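Local structure of putative sugar binding protein (Geobacillus stearothermophilus, 6GT9) at residues A225-E233 with R254-A262. The protein binds galactose and probably serves as the glucose- and galactose-binding component of a three-component sensing system for galactan utilization. Sequence-based numbering, arbitrary orientation.
Sequences AIGVAKVVE and RYLQKGTIA
A229 sets its methyl group squarely over the ring of Y255, with CB 3.5 Å from the ring centroid and only 2° off the normal, a CH-pi contact centred on the face. The same CB is 3.7 Å from T260 CG2 and also meets I261 CG1, so this small side chain is held among three residues of the other segment. Deeper in, I261 carries its chain on past A229, fully extended, until CD1 lies 3.7 Å from A225 CB. This apolar end is buried, and A225 also rests on I243 of strand 242-246. The two helices are neighbours on one side of the mixed sheet in a lobe of the periplasmic-binding-protein fold: helix 224-235 leads into strand 242-246, and helix 250-258 into the adjacent parallel strand 263-266. Helix 250-258 ends in a Schellman motif at G259, whose positive phi turns the chain so that T260 and I261 face helix 224-235. The side chain of I226, at the inner end, lies about 8 Å from the bound galactose. Toward solvent, packing gives way to polar contacts gathered on E233. Its OE1 accepts a hydrogen bond from T260 OG1, modelled at 2.4 Å, a length too short to be taken literally, and also takes K258 NZ at 2.6 Å in a salt bridge, the ammonium approaching from above the carboxylate plane, 35° out of it. K258 gets there by bending at chi3 and chi4. The positive charge probably favours the ionised carboxylate. OE1 further borders the Y255 ring edge, 3.4 Å from CE1, with the carboxylate turned 81° from the ring plane. The second oxygen, OE2, accepts a bond from a water that is in turn hydrogen-bonded to Y255 OH at 2.9 Å, while K230, at the exposed side, touches that hydroxyl through CA and CB.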
ATOM      1  N   ALA A 225     -10.858  -4.116  -3.165  1.00 20.23           N
ATOM      2  CA  ALA A 225     -12.151  -4.550  -2.633  1.00 20.87           C
ATOM      3  C   ALA A 225     -13.286  -3.695  -3.179  1.00 22.81           C
ATOM      4  O   ALA A 225     -14.431  -4.155  -3.272  1.00 21.11           O
ATOM      5  CB  ALA A 225     -12.126  -4.508  -1.107  1.00 20.16           C
ATOM      6  N   ILE A 226     -12.984  -2.456  -3.564  1.00 22.75           N
ATOM      7  CA  ILE A 226     -13.971  -1.637  -4.252  1.00 21.08           C
ATOM      8  C   ILE A 226     -14.319  -2.250  -5.601  1.00 22.25           C
ATOM      9  O   ILE A 226     -15.497  -2.338  -5.972  1.00 22.31           O
ATOM     10  CB  ILE A 226     -13.449  -0.197  -4.392  1.00 24.82           C
ATOM     11  CG1 ILE A 226     -13.407   0.474  -3.020  1.00 23.61           C
ATOM     12  CG2 ILE A 226     -14.309   0.599  -5.390  1.00 26.35           C
ATOM     13  CD1 ILE A 226     -12.512   1.706  -2.985  1.00 24.85           C
ATOM     14  N   GLY A 227     -13.305  -2.697  -6.349  1.00 20.27           N
ATOM     15  CA  GLY A 227     -13.572  -3.367  -7.613  1.00 21.39           C
ATOM     16  C   GLY A 227     -14.376  -4.643  -7.432  1.00 23.76           C
ATOM     17  O   GLY A 227     -15.319  -4.907  -8.182  1.00 26.04           O
ATOM     18  N   VAL A 228     -14.030  -5.436  -6.420  1.00 20.46           N
ATOM     19  CA  VAL A 228     -14.757  -6.679  -6.172  1.00 19.95           C
ATOM     20  C   VAL A 228     -16.194  -6.388  -5.772  1.00 24.97           C
ATOM     21  O   VAL A 228     -17.130  -7.030  -6.265  1.00 27.66           O
ATOM     22  CB  VAL A 228     -14.038  -7.509  -5.100  1.00 19.93           C
ATOM     23  CG1 VAL A 228     -14.842  -8.783  -4.800  1.00 19.60           C
ATOM     24  CG2 VAL A 228     -12.638  -7.827  -5.543  1.00 17.77           C
ATOM     25  N   ALA A 229     -16.397  -5.409  -4.887  1.00 20.03           N
ATOM     26  CA  ALA A 229     -17.739  -5.143  -4.383  1.00 22.85           C
ATOM     27  C   ALA A 229     -18.675  -4.717  -5.507  1.00 28.65           C
ATOM     28  O   ALA A 229     -19.850  -5.105  -5.527  1.00 33.21           O
ATOM     29  CB  ALA A 229     -17.691  -4.079  -3.292  1.00 24.08           C
ATOM     30  N   LYS A 230     -18.179  -3.907  -6.445  1.00 25.89           N
ATOM     31  CA  LYS A 230     -19.001  -3.524  -7.587  1.00 29.74           C
ATOM     32  C   LYS A 230     -19.480  -4.748  -8.354  1.00 31.42           C
ATOM     33  O   LYS A 230     -20.648  -4.824  -8.749  1.00 31.75           O
ATOM     34  CB  LYS A 230     -18.219  -2.593  -8.510  1.00 29.72           C
ATOM     35  CG  LYS A 230     -18.909  -2.315  -9.844  1.00 38.17           C
ATOM     36  CD  LYS A 230     -17.884  -1.937 -10.929  1.00 40.04           C
ATOM     37  CE  LYS A 230     -18.555  -1.481 -12.223  1.00 41.23           C
ATOM     38  NZ  LYS A 230     -19.174  -0.134 -12.080  1.00 39.01           N
ATOM     39  N   VAL A 231     -18.593  -5.720  -8.573  1.00 27.12           N
ATOM     40  CA  VAL A 231     -18.976  -6.908  -9.331  1.00 28.18           C
ATOM     41  C   VAL A 231     -19.934  -7.782  -8.522  1.00 31.46           C
ATOM     42  O   VAL A 231     -20.930  -8.295  -9.052  1.00 28.46           O
ATOM     43  CB  VAL A 231     -17.711  -7.670  -9.767  1.00 26.05           C
ATOM     44  CG1 VAL A 231     -18.074  -9.027 -10.361  1.00 32.49           C
ATOM     45  CG2 VAL A 231     -16.952  -6.847 -10.783  1.00 23.08           C
ATOM     46  N   VAL A 232     -19.665  -7.946  -7.225  1.00 27.97           N
ATOM     47  CA  VAL A 232     -20.532  -8.754  -6.372  1.00 27.34           C
ATOM     48  C   VAL A 232     -21.941  -8.175  -6.346  1.00 33.05           C
ATOM     49  O   VAL A 232     -22.935  -8.909  -6.444  1.00 28.61           O
ATOM     50  CB  VAL A 232     -19.931  -8.858  -4.955  1.00 25.76           C
ATOM     51  CG1 VAL A 232     -20.940  -9.446  -3.961  1.00 30.47           C
ATOM     52  CG2 VAL A 232     -18.671  -9.698  -4.988  1.00 26.62           C
ATOM     53  N   GLU A 233     -22.053  -6.849  -6.229  1.00 30.80           N
ATOM     54  CA  GLU A 233     -23.375  -6.236  -6.152  1.00 33.44           C
ATOM     55  C   GLU A 233     -24.133  -6.344  -7.469  1.00 35.44           C
ATOM     56  O   GLU A 233     -25.368  -6.396  -7.459  1.00 34.71           O
ATOM     57  CB  GLU A 233     -23.261  -4.774  -5.716  1.00 38.57           C
ATOM     58  CG  GLU A 233     -22.925  -4.615  -4.245  1.00 34.48           C
ATOM     59  CD  GLU A 233     -23.162  -3.206  -3.718  1.00 42.54           C
ATOM     60  OE1 GLU A 233     -23.037  -3.001  -2.486  1.00 42.26           O
ATOM     61  OE2 GLU A 233     -23.462  -2.301  -4.530  1.00 45.44           O
ATOM     62  N   ARG A 254     -18.106   3.110   2.703  1.00 33.05           N
ATOM     63  CA  ARG A 254     -19.500   3.016   2.277  1.00 39.95           C
ATOM     64  C   ARG A 254     -19.929   1.562   2.102  1.00 35.58           C
ATOM     65  O   ARG A 254     -20.968   1.138   2.627  1.00 35.74           O
ATOM     66  CB  ARG A 254     -19.692   3.797   0.976  1.00 34.30           C
ATOM     67  CG  ARG A 254     -21.118   3.778   0.478  1.00 41.87           C
ATOM     68  CD  ARG A 254     -22.066   4.241   1.578  1.00 46.86           C
ATOM     69  NE  ARG A 254     -23.464   4.124   1.174  1.00 51.48           N
ATOM     70  CZ  ARG A 254     -24.401   3.499   1.881  1.00 46.44           C
ATOM     71  NH1 ARG A 254     -24.099   2.936   3.048  1.00 46.56           N
ATOM     72  NH2 ARG A 254     -25.644   3.449   1.422  1.00 47.39           N
ATOM     73  N   TYR A 255     -19.132   0.779   1.374  1.00 35.22           N
ATOM     74  CA  TYR A 255     -19.448  -0.632   1.161  1.00 32.15           C
ATOM     75  C   TYR A 255     -19.461  -1.412   2.474  1.00 34.96           C
ATOM     76  O   TYR A 255     -20.276  -2.328   2.659  1.00 33.07           O
ATOM     77  CB  TYR A 255     -18.437  -1.242   0.197  1.00 29.64           C
ATOM     78  CG  TYR A 255     -18.728  -1.048  -1.274  1.00 34.43           C
ATOM     79  CD1 TYR A 255     -19.958  -1.406  -1.818  1.00 36.06           C
ATOM     80  CD2 TYR A 255     -17.756  -0.531  -2.132  1.00 32.78           C
ATOM     81  CE1 TYR A 255     -20.219  -1.247  -3.173  1.00 34.38           C
ATOM     82  CE2 TYR A 255     -18.005  -0.368  -3.482  1.00 32.55           C
ATOM     83  CZ  TYR A 255     -19.236  -0.727  -3.998  1.00 36.34           C
ATOM     84  OH  TYR A 255     -19.480  -0.564  -5.341  1.00 36.56           O
ATOM     85  N   LEU A 256     -18.535  -1.086   3.382  1.00 29.72           N
ATOM     86  CA  LEU A 256     -18.538  -1.677   4.714  1.00 32.52           C
ATOM     87  C   LEU A 256     -19.827  -1.346   5.451  1.00 36.60           C
ATOM     88  O   LEU A 256     -20.412  -2.208   6.123  1.00 35.15           O
ATOM     89  CB  LEU A 256     -17.324  -1.165   5.486  1.00 26.16           C
ATOM     90  CG  LEU A 256     -16.693  -1.885   6.663  1.00 32.23           C
ATOM     91  CD1 LEU A 256     -16.311  -3.305   6.305  1.00 30.81           C
ATOM     92  CD2 LEU A 256     -15.463  -1.089   7.068  1.00 30.81           C
ATOM     93  N   GLN A 257     -20.290  -0.099   5.332  1.00 35.17           N
ATOM     94  CA  GLN A 257     -21.554   0.277   5.953  1.00 40.69           C
ATOM     95  C   GLN A 257     -22.721  -0.470   5.318  1.00 38.68           C
ATOM     96  O   GLN A 257     -23.651  -0.891   6.018  1.00 38.24           O
ATOM     97  CB  GLN A 257     -21.750   1.790   5.851  1.00 41.72           C
ATOM     98  CG  GLN A 257     -23.031   2.316   6.487  1.00 47.98           C
ATOM     99  CD  GLN A 257     -23.033   2.233   8.009  1.00 50.67           C
ATOM    100  OE1 GLN A 257     -24.070   1.961   8.620  1.00 60.27           O
ATOM    101  NE2 GLN A 257     -21.878   2.475   8.627  1.00 50.67           N
ATOM    102  N   LYS A 258     -22.683  -0.658   3.997  1.00 39.26           N
ATOM    103  CA  LYS A 258     -23.727  -1.388   3.290  1.00 37.84           C
ATOM    104  C   LYS A 258     -23.688  -2.883   3.556  1.00 38.15           C
ATOM    105  O   LYS A 258     -24.659  -3.574   3.223  1.00 35.35           O
ATOM    106  CB  LYS A 258     -23.616  -1.153   1.786  1.00 35.50           C
ATOM    107  CG  LYS A 258     -24.281   0.123   1.300  1.00 43.73           C
ATOM    108  CD  LYS A 258     -23.785   0.531  -0.085  1.00 41.34           C
ATOM    109  CE  LYS A 258     -24.656  -0.005  -1.214  1.00 44.15           C
ATOM    110  NZ  LYS A 258     -24.737  -1.493  -1.217  1.00 49.60           N
ATOM    111  N   GLY A 259     -22.603  -3.398   4.130  1.00 32.78           N
ATOM    112  CA  GLY A 259     -22.454  -4.822   4.351  1.00 34.30           C
ATOM    113  C   GLY A 259     -21.850  -5.584   3.192  1.00 34.27           C
ATOM    114  O   GLY A 259     -21.553  -6.775   3.345  1.00 33.86           O
ATOM    115  N   THR A 260     -21.643  -4.927   2.046  1.00 30.16           N
ATOM    116  CA  THR A 260     -21.053  -5.595   0.890  1.00 27.92           C
ATOM    117  C   THR A 260     -19.625  -6.040   1.176  1.00 31.53           C
ATOM    118  O   THR A 260     -19.240  -7.171   0.859  1.00 27.37           O
ATOM    119  CB  THR A 260     -21.084  -4.662  -0.315  1.00 31.11           C
ATOM    120  OG1 THR A 260     -22.403  -4.123  -0.466  1.00 38.48           O
ATOM    121  CG2 THR A 260     -20.683  -5.413  -1.566  1.00 31.70           C
ATOM    122  N   ILE A 261     -18.807  -5.140   1.749  1.00 30.15           N
ATOM    123  CA  ILE A 261     -17.490  -5.485   2.278  1.00 26.41           C
ATOM    124  C   ILE A 261     -17.638  -5.840   3.750  1.00 23.59           C
ATOM    125  O   ILE A 261     -18.367  -5.178   4.492  1.00 28.42           O
ATOM    126  CB  ILE A 261     -16.498  -4.320   2.068  1.00 21.03           C
ATOM    127  CG1 ILE A 261     -16.267  -4.127   0.562  1.00 25.03           C
ATOM    128  CG2 ILE A 261     -15.191  -4.567   2.805  1.00 24.76           C
ATOM    129  CD1 ILE A 261     -15.300  -3.005   0.205  1.00 25.28           C
ATOM    130  N   ALA A 262     -16.956  -6.902   4.176  1.00 23.97           N
ATOM    131  CA  ALA A 262     -17.034  -7.357   5.561  1.00 22.54           C
ATOM    132  C   ALA A 262     -15.956  -6.764   6.457  1.00 27.00           C
ATOM    133  O   ALA A 262     -16.180  -6.586   7.665  1.00 22.99           O
ATOM    134  CB  ALA A 262     -16.935  -8.882   5.618  1.00 24.26           C
TER
HETATM  135  O   HOH W   1     -22.061  -1.363  -6.258  1.00 42.77           O